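Local coordinates for protein hypothetical aldose 1-epimerase (PDB 3TY1) that probably binds carbohydrate as a member of the galactose mutarotase-like (aldose 1-epimerase) superfamily, its own substrate and reaction being unestablished, at residues A[77-85]-A[212-220]; A[156-165]-A[176-185]. All coordinates share one frame; numbering follows the deposited sequence.

Contact 1: A[77-85]-A[212-220]; sequences FGSRMGWDS and SNFGTPILE
Gly-82 and Trp-83 run past Phe-214 and Gly-215 where the strand ending at Met-81 meets the exit of strand 204-214, joined by one direct backbone bond, Gly-215 N to Gly-82 O (2.7 Å). Water 1 sits within hydrogen-bonding distance of Arg-80 O, Gly-82 N and Gly-215 O. Arg-80 reaches along Thr-216 and grips its carbonyl side-on: NE (2.8 Å) and NH2 (3.0 Å) both donate to Thr-216 O, which lies close to the guanidinium plane. The same guanidinium meets Asp-84 end-on, NH1 bonding OD1 at 2.9 Å and NH2 bonding OD2, a salt bridge that helps fix its rotation. Nearer the backbone, CG of Arg-80 packs on CD of Pro-217, which follows a cis peptide bond (3.8 Å). SE of selenomethionine Met-81 sits at the edge of the Phe-214 ring, 3.9 Å from CE1, a Met-aromatic contact. CB of Asn-213 rests 3.7 Å from Trp-83 CD1; Trp-83 NE1 and Asn-213 ND2 both donate to Glu-112 O, while Asn-213 OD1 is hydrogen-bonded to His-211. Phe-170 of the second subunit meets the Trp-83 ring edge-to-face. The contact ties the edge strand of a six-stranded antiparallel sheet to the neighbouring mixed sheet of the supersandwich fold.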
loop_
_atom_site.group_PDB
_atom_site.type_symbol
_atom_site.label_atom_id
_atom_site.label_comp_id
_atom_site.label_asym_id
_atom_site.label_seq_id
_atom_site.Cartn_x
_atom_site.Cartn_y
_atom_site.Cartn_z
ATOM N N PHE A 77 -1.100 -28.360 -25.622
ATOM C CA PHE A 77 -0.644 -29.695 -25.971
ATOM C C PHE A 77 -0.888 -30.750 -24.877
ATOM O O PHE A 77 -0.073 -31.651 -24.703
ATOM C CB PHE A 77 0.836 -29.623 -26.364
ATOM C CG PHE A 77 1.113 -28.646 -27.489
ATOM C CD1 PHE A 77 0.945 -29.038 -28.820
ATOM C CD2 PHE A 77 1.500 -27.324 -27.218
ATOM C CE1 PHE A 77 1.213 -28.147 -29.873
ATOM C CE2 PHE A 77 1.745 -26.413 -28.264
ATOM C CZ PHE A 77 1.600 -26.836 -29.603
ATOM N N GLY A 78 -1.978 -30.613 -24.133
ATOM C CA GLY A 78 -2.332 -31.558 -23.070
ATOM C C GLY A 78 -1.526 -31.403 -21.787
ATOM O O GLY A 78 -1.516 -32.291 -20.952
ATOM N N SER A 79 -0.854 -30.270 -21.611
ATOM C CA SER A 79 -0.000 -30.069 -20.445
ATOM C C SER A 79 -0.009 -28.583 -20.079
ATOM O O SER A 79 -0.826 -27.788 -20.592
ATOM C CB SER A 79 1.422 -30.599 -20.753
ATOM O OG SER A 79 2.307 -30.546 -19.630
ATOM N N ARG A 80 0.888 -28.212 -19.181
ATOM C CA ARG A 80 1.018 -26.818 -18.768
ATOM C C ARG A 80 2.326 -26.572 -18.096
ATOM O O ARG A 80 2.937 -27.501 -17.581
ATOM C CB ARG A 80 -0.074 -26.412 -17.771
ATOM C CG ARG A 80 0.074 -26.993 -16.396
ATOM C CD ARG A 80 -0.751 -26.276 -15.314
ATOM N NE ARG A 80 -0.377 -26.915 -14.043
ATOM C CZ ARG A 80 -0.839 -26.600 -12.829
ATOM N NH1 ARG A 80 -1.689 -25.599 -12.643
ATOM N NH2 ARG A 80 -0.412 -27.294 -11.782
HETATM N N MSE A 81 2.720 -25.297 -18.083
HETATM C CA MSE A 81 3.803 -24.824 -17.259
HETATM C C MSE A 81 3.110 -23.976 -16.197
HETATM O O MSE A 81 2.448 -22.969 -16.500
HETATM C CB MSE A 81 4.806 -23.958 -18.037
HETATM C CG MSE A 81 5.443 -24.613 -19.269
HETATM SE SE MSE A 81 6.762 -23.340 -20.000
HETATM C CE MSE A 81 6.992 -24.331 -21.597
ATOM N N GLY A 82 3.240 -24.385 -14.954
ATOM C CA GLY A 82 2.637 -23.643 -13.855
ATOM C C GLY A 82 2.398 -24.554 -12.697
ATOM O O GLY A 82 2.719 -25.784 -12.747
ATOM N N TRP A 83 1.794 -23.975 -11.667
ATOM C CA TRP A 83 1.522 -24.695 -10.416
ATOM C C TRP A 83 0.351 -24.072 -9.693
ATOM O O TRP A 83 -0.106 -22.998 -10.061
ATOM C CB TRP A 83 2.768 -24.694 -9.526
ATOM C CG TRP A 83 3.230 -23.302 -9.039
ATOM C CD1 TRP A 83 3.723 -22.294 -9.785
ATOM C CD2 TRP A 83 3.282 -22.856 -7.665
ATOM N NE1 TRP A 83 4.041 -21.218 -8.981
ATOM C CE2 TRP A 83 3.774 -21.543 -7.673
ATOM C CE3 TRP A 83 2.927 -23.452 -6.432
ATOM C CZ2 TRP A 83 3.938 -20.780 -6.482
ATOM C CZ3 TRP A 83 3.073 -22.715 -5.260
ATOM C CH2 TRP A 83 3.590 -21.388 -5.289
ATOM N N ASP A 84 -0.136 -24.776 -8.678
ATOM C CA ASP A 84 -1.301 -24.362 -7.918
ATOM C C ASP A 84 -0.870 -23.925 -6.536
ATOM O O ASP A 84 -0.540 -24.743 -5.690
ATOM C CB ASP A 84 -2.286 -25.521 -7.838
ATOM C CG ASP A 84 -2.629 -26.055 -9.212
ATOM O OD1 ASP A 84 -3.032 -25.239 -10.060
ATOM O OD2 ASP A 84 -2.428 -27.260 -9.450
ATOM N N SER A 85 -0.781 -22.620 -6.375
ATOM C CA SER A 85 -0.406 -21.988 -5.115
ATOM C C SER A 85 -1.640 -21.801 -4.244
ATOM O O SER A 85 -2.761 -21.704 -4.776
ATOM C CB SER A 85 0.201 -20.650 -5.440
ATOM O OG SER A 85 0.455 -19.848 -4.322
ATOM N N SER A 212 11.465 -19.832 -12.505
ATOM C CA SER A 212 10.538 -20.537 -13.409
ATOM C C SER A 212 10.010 -21.789 -12.727
ATOM O O SER A 212 10.800 -22.658 -12.319
ATOM C CB SER A 212 11.250 -20.807 -14.732
ATOM O OG SER A 212 11.911 -19.613 -15.224
ATOM N N ASN A 213 8.682 -21.924 -12.641
ATOM C CA ASN A 213 8.038 -22.851 -11.711
ATOM C C ASN A 213 7.105 -23.828 -12.389
ATOM O O ASN A 213 6.213 -23.417 -13.130
ATOM C CB ASN A 213 7.299 -22.004 -10.646
ATOM C CG ASN A 213 8.173 -20.856 -10.135
ATOM O OD1 ASN A 213 9.283 -21.093 -9.711
ATOM N ND2 ASN A 213 7.690 -19.624 -10.217
ATOM N N PHE A 214 7.296 -25.121 -12.119
ATOM C CA PHE A 214 6.591 -26.189 -12.851
ATOM C C PHE A 214 6.022 -27.165 -11.835
ATOM O O PHE A 214 6.738 -27.622 -10.952
ATOM C CB PHE A 214 7.557 -26.939 -13.802
ATOM C CG PHE A 214 8.305 -26.030 -14.734
ATOM C CD1 PHE A 214 7.749 -25.619 -15.941
ATOM C CD2 PHE A 214 9.548 -25.524 -14.372
ATOM C CE1 PHE A 214 8.449 -24.748 -16.800
ATOM C CE2 PHE A 214 10.223 -24.651 -15.193
ATOM C CZ PHE A 214 9.679 -24.269 -16.443
ATOM N N GLY A 215 4.724 -27.433 -11.938
ATOM C CA GLY A 215 4.056 -28.395 -11.054
ATOM C C GLY A 215 3.479 -29.493 -11.922
ATOM O O GLY A 215 4.011 -29.793 -13.036
ATOM N N THR A 216 2.399 -30.102 -11.444
ATOM C CA THR A 216 1.719 -31.138 -12.225
ATOM C C THR A 216 1.185 -30.524 -13.541
ATOM O O THR A 216 0.872 -29.341 -13.569
ATOM C CB THR A 216 0.558 -31.805 -11.431
ATOM O OG1 THR A 216 -0.414 -30.816 -11.099
ATOM C CG2 THR A 216 1.070 -32.445 -10.155
ATOM N N PRO A 217 1.056 -31.315 -14.620
ATOM C CA PRO A 217 1.303 -32.749 -14.802
ATOM C C PRO A 217 2.728 -33.143 -15.128
ATOM O O PRO A 217 2.978 -34.328 -15.362
ATOM C CB PRO A 217 0.434 -33.093 -16.008
ATOM C CG PRO A 217 0.427 -31.817 -16.827
ATOM C CD PRO A 217 0.565 -30.679 -15.871
ATOM N N ILE A 218 3.650 -32.186 -15.207
ATOM C CA ILE A 218 5.064 -32.511 -15.481
ATOM C C ILE A 218 5.715 -33.086 -14.243
ATOM O O ILE A 218 6.316 -34.154 -14.289
ATOM C CB ILE A 218 5.854 -31.306 -15.976
ATOM C CG1 ILE A 218 5.226 -30.757 -17.275
ATOM C CG2 ILE A 218 7.286 -31.714 -16.229
ATOM C CD1 ILE A 218 5.853 -29.457 -17.787
ATOM N N LEU A 219 5.576 -32.380 -13.125
ATOM C CA LEU A 219 6.153 -32.802 -11.852
ATOM C C LEU A 219 5.277 -33.900 -11.283
ATOM O O LEU A 219 4.057 -33.815 -11.330
ATOM C CB LEU A 219 6.269 -31.636 -10.857
ATOM C CG LEU A 219 7.029 -31.905 -9.578
ATOM C CD1 LEU A 219 8.493 -32.207 -9.855
ATOM C CD2 LEU A 219 6.896 -30.666 -8.653
ATOM N N GLU A 220 5.939 -34.948 -10.816
ATOM C CA GLU A 220 5.345 -36.130 -10.214
ATOM C C GLU A 220 6.495 -36.959 -9.646
ATOM O O GLU A 220 7.668 -36.658 -9.892
ATOM C CB GLU A 220 4.585 -36.959 -11.254
ATOM C CG GLU A 220 5.446 -37.444 -12.449
ATOM C CD GLU A 220 4.664 -38.189 -13.506
ATOM O OE1 GLU A 220 3.427 -38.203 -13.443
ATOM O OE2 GLU A 220 5.306 -38.768 -14.414
HETATM O O HOH W 1 4.176 -27.403 -15.032
#

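Contact 2: A[156-165]-A[176-185]. With SO4 (sulfate ion), chain I.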
loop_
_atom_site.group_PDB
_atom_site.type_symbol
_atom_site.label_atom_id
_atom_site.label_comp_id
_atom_site.label_asym_id
_atom_site.label_seq_id
_atom_site.Cartn_x
_atom_site.Cartn_y
_atom_site.Cartn_z
ATOM N N PRO A 156 4.739 -16.195 -40.298
ATOM C CA PRO A 156 3.958 -16.919 -39.298
ATOM C C PRO A 156 3.303 -16.077 -38.213
ATOM O O PRO A 156 2.893 -16.639 -37.201
ATOM C CB PRO A 156 5.010 -17.898 -38.704
ATOM C CG PRO A 156 6.251 -17.089 -38.693
ATOM C CD PRO A 156 6.200 -16.295 -39.989
ATOM N N TYR A 157 3.128 -14.762 -38.415
ATOM C CA TYR A 157 2.324 -13.951 -37.463
ATOM C C TYR A 157 2.847 -13.946 -36.042
ATOM O O TYR A 157 2.097 -14.060 -35.074
ATOM C CB TYR A 157 0.832 -14.362 -37.500
ATOM C CG TYR A 157 0.226 -14.246 -38.883
ATOM C CD1 TYR A 157 -0.052 -13.001 -39.440
ATOM C CD2 TYR A 157 -0.056 -15.385 -39.643
ATOM C CE1 TYR A 157 -0.634 -12.901 -40.707
ATOM C CE2 TYR A 157 -0.624 -15.292 -40.898
ATOM C CZ TYR A 157 -0.906 -14.064 -41.434
ATOM O OH TYR A 157 -1.478 -13.997 -42.689
ATOM N N GLU A 158 4.166 -13.785 -35.922
ATOM C CA GLU A 158 4.800 -13.704 -34.633
ATOM C C GLU A 158 4.194 -12.552 -33.803
ATOM O O GLU A 158 4.035 -11.459 -34.289
ATOM C CB GLU A 158 6.305 -13.478 -34.784
ATOM C CG GLU A 158 7.064 -13.551 -33.472
ATOM C CD GLU A 158 8.562 -13.192 -33.596
ATOM O OE1 GLU A 158 8.948 -12.479 -34.513
ATOM O OE2 GLU A 158 9.340 -13.571 -32.717
ATOM N N ILE A 159 3.905 -12.859 -32.539
ATOM C CA ILE A 159 3.343 -11.949 -31.578
ATOM C C ILE A 159 4.469 -11.566 -30.624
ATOM O O ILE A 159 5.220 -12.426 -30.192
ATOM C CB ILE A 159 2.223 -12.628 -30.785
ATOM C CG1 ILE A 159 1.095 -13.084 -31.743
ATOM C CG2 ILE A 159 1.680 -11.688 -29.624
ATOM C CD1 ILE A 159 0.101 -14.089 -31.038
ATOM N N ARG A 160 4.575 -10.277 -30.310
ATOM C CA ARG A 160 5.491 -9.815 -29.301
ATOM C C ARG A 160 4.735 -8.969 -28.307
ATOM O O ARG A 160 3.932 -8.111 -28.695
ATOM C CB ARG A 160 6.633 -8.992 -29.914
ATOM C CG ARG A 160 7.393 -9.766 -30.949
ATOM C CD ARG A 160 8.659 -9.074 -31.401
ATOM N NE ARG A 160 9.328 -9.877 -32.419
ATOM C CZ ARG A 160 10.524 -9.613 -32.951
ATOM N NH1 ARG A 160 11.210 -8.552 -32.583
ATOM N NH2 ARG A 160 11.044 -10.443 -33.854
ATOM N N ILE A 161 5.002 -9.203 -27.040
ATOM C CA ILE A 161 4.361 -8.457 -25.974
ATOM C C ILE A 161 5.472 -7.837 -25.149
ATOM O O ILE A 161 6.269 -8.554 -24.517
ATOM C CB ILE A 161 3.448 -9.335 -25.152
ATOM C CG1 ILE A 161 2.295 -9.845 -26.014
ATOM C CG2 ILE A 161 2.901 -8.518 -23.930
ATOM C CD1 ILE A 161 1.332 -10.722 -25.269
ATOM N N ARG A 162 5.512 -6.510 -25.150
ATOM C CA ARG A 162 6.544 -5.752 -24.427
ATOM C C ARG A 162 5.939 -5.022 -23.244
ATOM O O ARG A 162 4.825 -4.525 -23.330
ATOM C CB ARG A 162 7.217 -4.697 -25.334
ATOM C CG ARG A 162 8.088 -5.257 -26.405
ATOM C CD ARG A 162 8.768 -4.169 -27.247
ATOM N NE ARG A 162 7.827 -3.537 -28.144
ATOM C CZ ARG A 162 7.437 -4.027 -29.319
ATOM N NH1 ARG A 162 7.916 -5.179 -29.799
ATOM N NH2 ARG A 162 6.546 -3.345 -30.027
ATOM N N GLY A 163 6.701 -4.956 -22.150
ATOM C CA GLY A 163 6.313 -4.238 -20.946
ATOM C C GLY A 163 7.493 -3.602 -20.238
ATOM O O GLY A 163 8.403 -4.322 -19.840
ATOM N N LEU A 164 7.476 -2.274 -20.089
ATOM C CA LEU A 164 8.550 -1.525 -19.402
ATOM C C LEU A 164 8.235 -1.480 -17.905
ATOM O O LEU A 164 7.210 -0.929 -17.510
ATOM C CB LEU A 164 8.628 -0.104 -19.926
ATOM C CG LEU A 164 9.736 0.828 -19.403
ATOM C CD1 LEU A 164 11.071 0.210 -19.683
ATOM C CD2 LEU A 164 9.599 2.261 -20.025
ATOM N N VAL A 165 9.109 -2.061 -17.099
ATOM C CA VAL A 165 8.986 -2.149 -15.638
ATOM C C VAL A 165 10.116 -1.324 -15.030
ATOM O O VAL A 165 11.306 -1.594 -15.238
ATOM C CB VAL A 165 9.049 -3.595 -15.203
ATOM C CG1 VAL A 165 8.877 -3.697 -13.695
ATOM C CG2 VAL A 165 7.942 -4.397 -15.898
ATOM N N GLN A 176 15.635 0.245 -15.432
ATOM C CA GLN A 176 14.386 -0.036 -16.122
ATOM C C GLN A 176 14.580 -1.236 -17.045
ATOM O O GLN A 176 15.562 -1.303 -17.767
ATOM C CB GLN A 176 13.933 1.180 -16.941
ATOM C CG GLN A 176 13.924 2.513 -16.183
ATOM C CD GLN A 176 13.354 3.670 -17.004
ATOM O OE1 GLN A 176 12.787 3.471 -18.068
ATOM N NE2 GLN A 176 13.474 4.864 -16.490
ATOM N N THR A 177 13.618 -2.144 -17.049
ATOM C CA THR A 177 13.678 -3.343 -17.868
ATOM C C THR A 177 12.559 -3.370 -18.884
ATOM O O THR A 177 11.393 -3.330 -18.501
ATOM C CB THR A 177 13.561 -4.593 -16.992
ATOM O OG1 THR A 177 14.607 -4.548 -16.026
ATOM C CG2 THR A 177 13.702 -5.861 -17.862
ATOM N N LEU A 178 12.918 -3.380 -20.166
ATOM C CA LEU A 178 11.938 -3.547 -21.228
ATOM C C LEU A 178 11.841 -5.038 -21.401
ATOM O O LEU A 178 12.705 -5.659 -22.033
ATOM C CB LEU A 178 12.327 -2.836 -22.525
ATOM C CG LEU A 178 11.306 -2.909 -23.685
ATOM C CD1 LEU A 178 9.926 -2.389 -23.265
ATOM C CD2 LEU A 178 11.824 -2.131 -24.939
ATOM N N THR A 179 10.796 -5.626 -20.811
ATOM C CA THR A 179 10.548 -7.060 -20.939
ATOM C C THR A 179 9.926 -7.345 -22.302
ATOM O O THR A 179 9.204 -6.489 -22.853
ATOM C CB THR A 179 9.625 -7.626 -19.850
ATOM O OG1 THR A 179 8.311 -7.122 -20.042
ATOM C CG2 THR A 179 10.108 -7.323 -18.410
ATOM N N GLU A 180 10.208 -8.524 -22.866
ATOM C CA GLU A 180 9.576 -8.912 -24.138
ATOM C C GLU A 180 9.411 -10.414 -24.221
ATOM O O GLU A 180 10.375 -11.168 -24.007
ATOM C CB GLU A 180 10.355 -8.407 -25.374
ATOM C CG GLU A 180 9.588 -8.636 -26.686
ATOM C CD GLU A 180 10.289 -8.055 -27.936
ATOM O OE1 GLU A 180 11.299 -8.616 -28.407
ATOM O OE2 GLU A 180 9.784 -7.052 -28.458
ATOM N N LEU A 181 8.183 -10.831 -24.482
ATOM C CA LEU A 181 7.846 -12.220 -24.783
ATOM C C LEU A 181 7.478 -12.323 -26.264
ATOM O O LEU A 181 6.754 -11.467 -26.784
ATOM C CB LEU A 181 6.762 -12.710 -23.851
ATOM C CG LEU A 181 6.209 -14.117 -24.078
ATOM C CD1 LEU A 181 5.712 -14.711 -22.739
ATOM C CD2 LEU A 181 5.097 -14.102 -25.151
ATOM N N ARG A 182 8.000 -13.350 -26.937
ATOM C CA ARG A 182 7.741 -13.585 -28.357
ATOM C C ARG A 182 7.147 -14.974 -28.522
ATOM O O ARG A 182 7.632 -15.954 -27.940
ATOM C CB ARG A 182 9.017 -13.491 -29.160
ATOM C CG ARG A 182 9.768 -12.226 -28.956
ATOM C CD ARG A 182 10.915 -12.123 -29.983
ATOM N NE ARG A 182 11.757 -10.974 -29.672
ATOM C CZ ARG A 182 12.876 -10.660 -30.306
ATOM N NH1 ARG A 182 13.330 -11.421 -31.298
ATOM N NH2 ARG A 182 13.556 -9.588 -29.920
ATOM N N TYR A 183 6.077 -15.062 -29.298
ATOM C CA TYR A 183 5.401 -16.335 -29.510
ATOM C C TYR A 183 4.898 -16.432 -30.939
ATOM O O TYR A 183 4.228 -15.525 -31.405
ATOM C CB TYR A 183 4.238 -16.487 -28.507
ATOM C CG TYR A 183 3.481 -17.769 -28.764
ATOM C CD1 TYR A 183 4.107 -19.003 -28.577
ATOM C CD2 TYR A 183 2.173 -17.764 -29.177
ATOM C CE1 TYR A 183 3.458 -20.206 -28.851
ATOM C CE2 TYR A 183 1.509 -18.971 -29.464
ATOM C CZ TYR A 183 2.164 -20.192 -29.302
ATOM O OH TYR A 183 1.480 -21.370 -29.594
ATOM N N VAL A 184 5.244 -17.527 -31.630
ATOM C CA VAL A 184 4.740 -17.812 -32.952
ATOM C C VAL A 184 3.477 -18.693 -32.779
ATOM O O VAL A 184 3.530 -19.786 -32.209
ATOM C CB VAL A 184 5.769 -18.521 -33.854
ATOM C CG1 VAL A 184 5.132 -18.865 -35.214
ATOM C CG2 VAL A 184 6.990 -17.669 -34.042
ATOM N N PRO A 185 2.325 -18.213 -33.273
ATOM C CA PRO A 185 1.099 -18.991 -33.145
ATOM C C PRO A 185 1.235 -20.428 -33.591
ATOM O O PRO A 185 1.836 -20.691 -34.613
ATOM C CB PRO A 185 0.131 -18.223 -34.047
ATOM C CG PRO A 185 0.475 -16.841 -33.787
ATOM C CD PRO A 185 2.022 -16.848 -33.748
HETATM S S SO4 I . 14.620 -9.138 -34.231
HETATM O O1 SO4 I . 14.371 -10.571 -34.400
HETATM O O2 SO4 I . 15.864 -8.802 -34.909
HETATM O O3 SO4 I . 13.551 -8.382 -34.862
HETATM O O4 SO4 I . 14.825 -8.790 -32.834
HETATM O O HOH W 2 2.117 -19.288 -36.936
HETATM O O HOH W 3 11.839 -13.606 -33.287
HETATM O O HOH W 4 10.763 -6.501 -30.697
HETATM O O HOH W 5 6.726 -9.004 -21.640
HETATM O O HOH W 6 13.476 -3.222 -13.912
#
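This is an antiparallel beta hairpin, strand 159-169 paired with strand 173-183 in the middle of the ten-stranded sheet of the supersandwich. Hydrogen-bonded pairs Ile-159/Tyr-183, Ile-161/Leu-181, Gly-163/Thr-179 and Val-165/Thr-177 alternate with non-hydrogen-bonded ones, and the strand directions differ by 164°. Ile-159, Ile-161 and Tyr-183 face strand 49-55 of the six-stranded sheet, so this side belongs to the sandwich interior. At the open end of the hairpin, Ile-159 CD1 meets Pro-185 CG, just past the second strand, at 3.9 Å.

On the opposite face, beside Leu-164 and Leu-178, the side chains of Arg-160, Arg-162, Glu-180 and Arg-182 cluster, with Glu-158 at the end. Arg-160 and Arg-182 run side by side, each with CG anti to its carbonyl carbon and the chain extended to NE, which brings their guanidinium groups flat upon each other, centres 3.7 Å apart and planes at 7°. A sulfate, probably from the crystallisation liquor, bridges the pair through long, mostly weak bonds, Arg-160 NH1 to O3 being 3.3 Å. Carboxylates probably offset the two charges as well: Glu-158 OE1 takes NH2 of Arg-160 (3.0 Å), while Glu-180 OE1 is gripped side-on by NE and NH2 of Arg-182. The remaining oxygen, Glu-180 OE2, receives Arg-162 NH1 in a nearly straight hydrogen bond (168°) that is part of a salt bridge, and Arg-162 continues to Glu-148 and Glu-150 on the next strand. Toward the turn, Gly-163 O is held twice by Thr-179: its backbone N approaches from above the carbonyl plane, whereas its hydroxyl OG1 donates in that plane, on a lone pair, at 2.8 Å.

Contact 2 is a local hairpin whose segments both fall between the two of contact 1 along the chain: 77-85 comes first, then 156-165 and 176-185, and finally 212-220. Their centres lie 22 Å apart, and the nearest atoms, about 5 Å apart, do not touch. Contact 2 is built within the ten-stranded sheet, whereas contact 1 involves the six-stranded and mixed sheets. The two share the six-stranded layer: its strand 79-81 enters contact 1, and its strand 49-55 packs on the hairpin. Three sheets are thus combined in one supersandwich: contact 2 pairs strands within one sheet and packs on the six-stranded sheet, while contact 1 joins that sheet's edge to the mixed sheet.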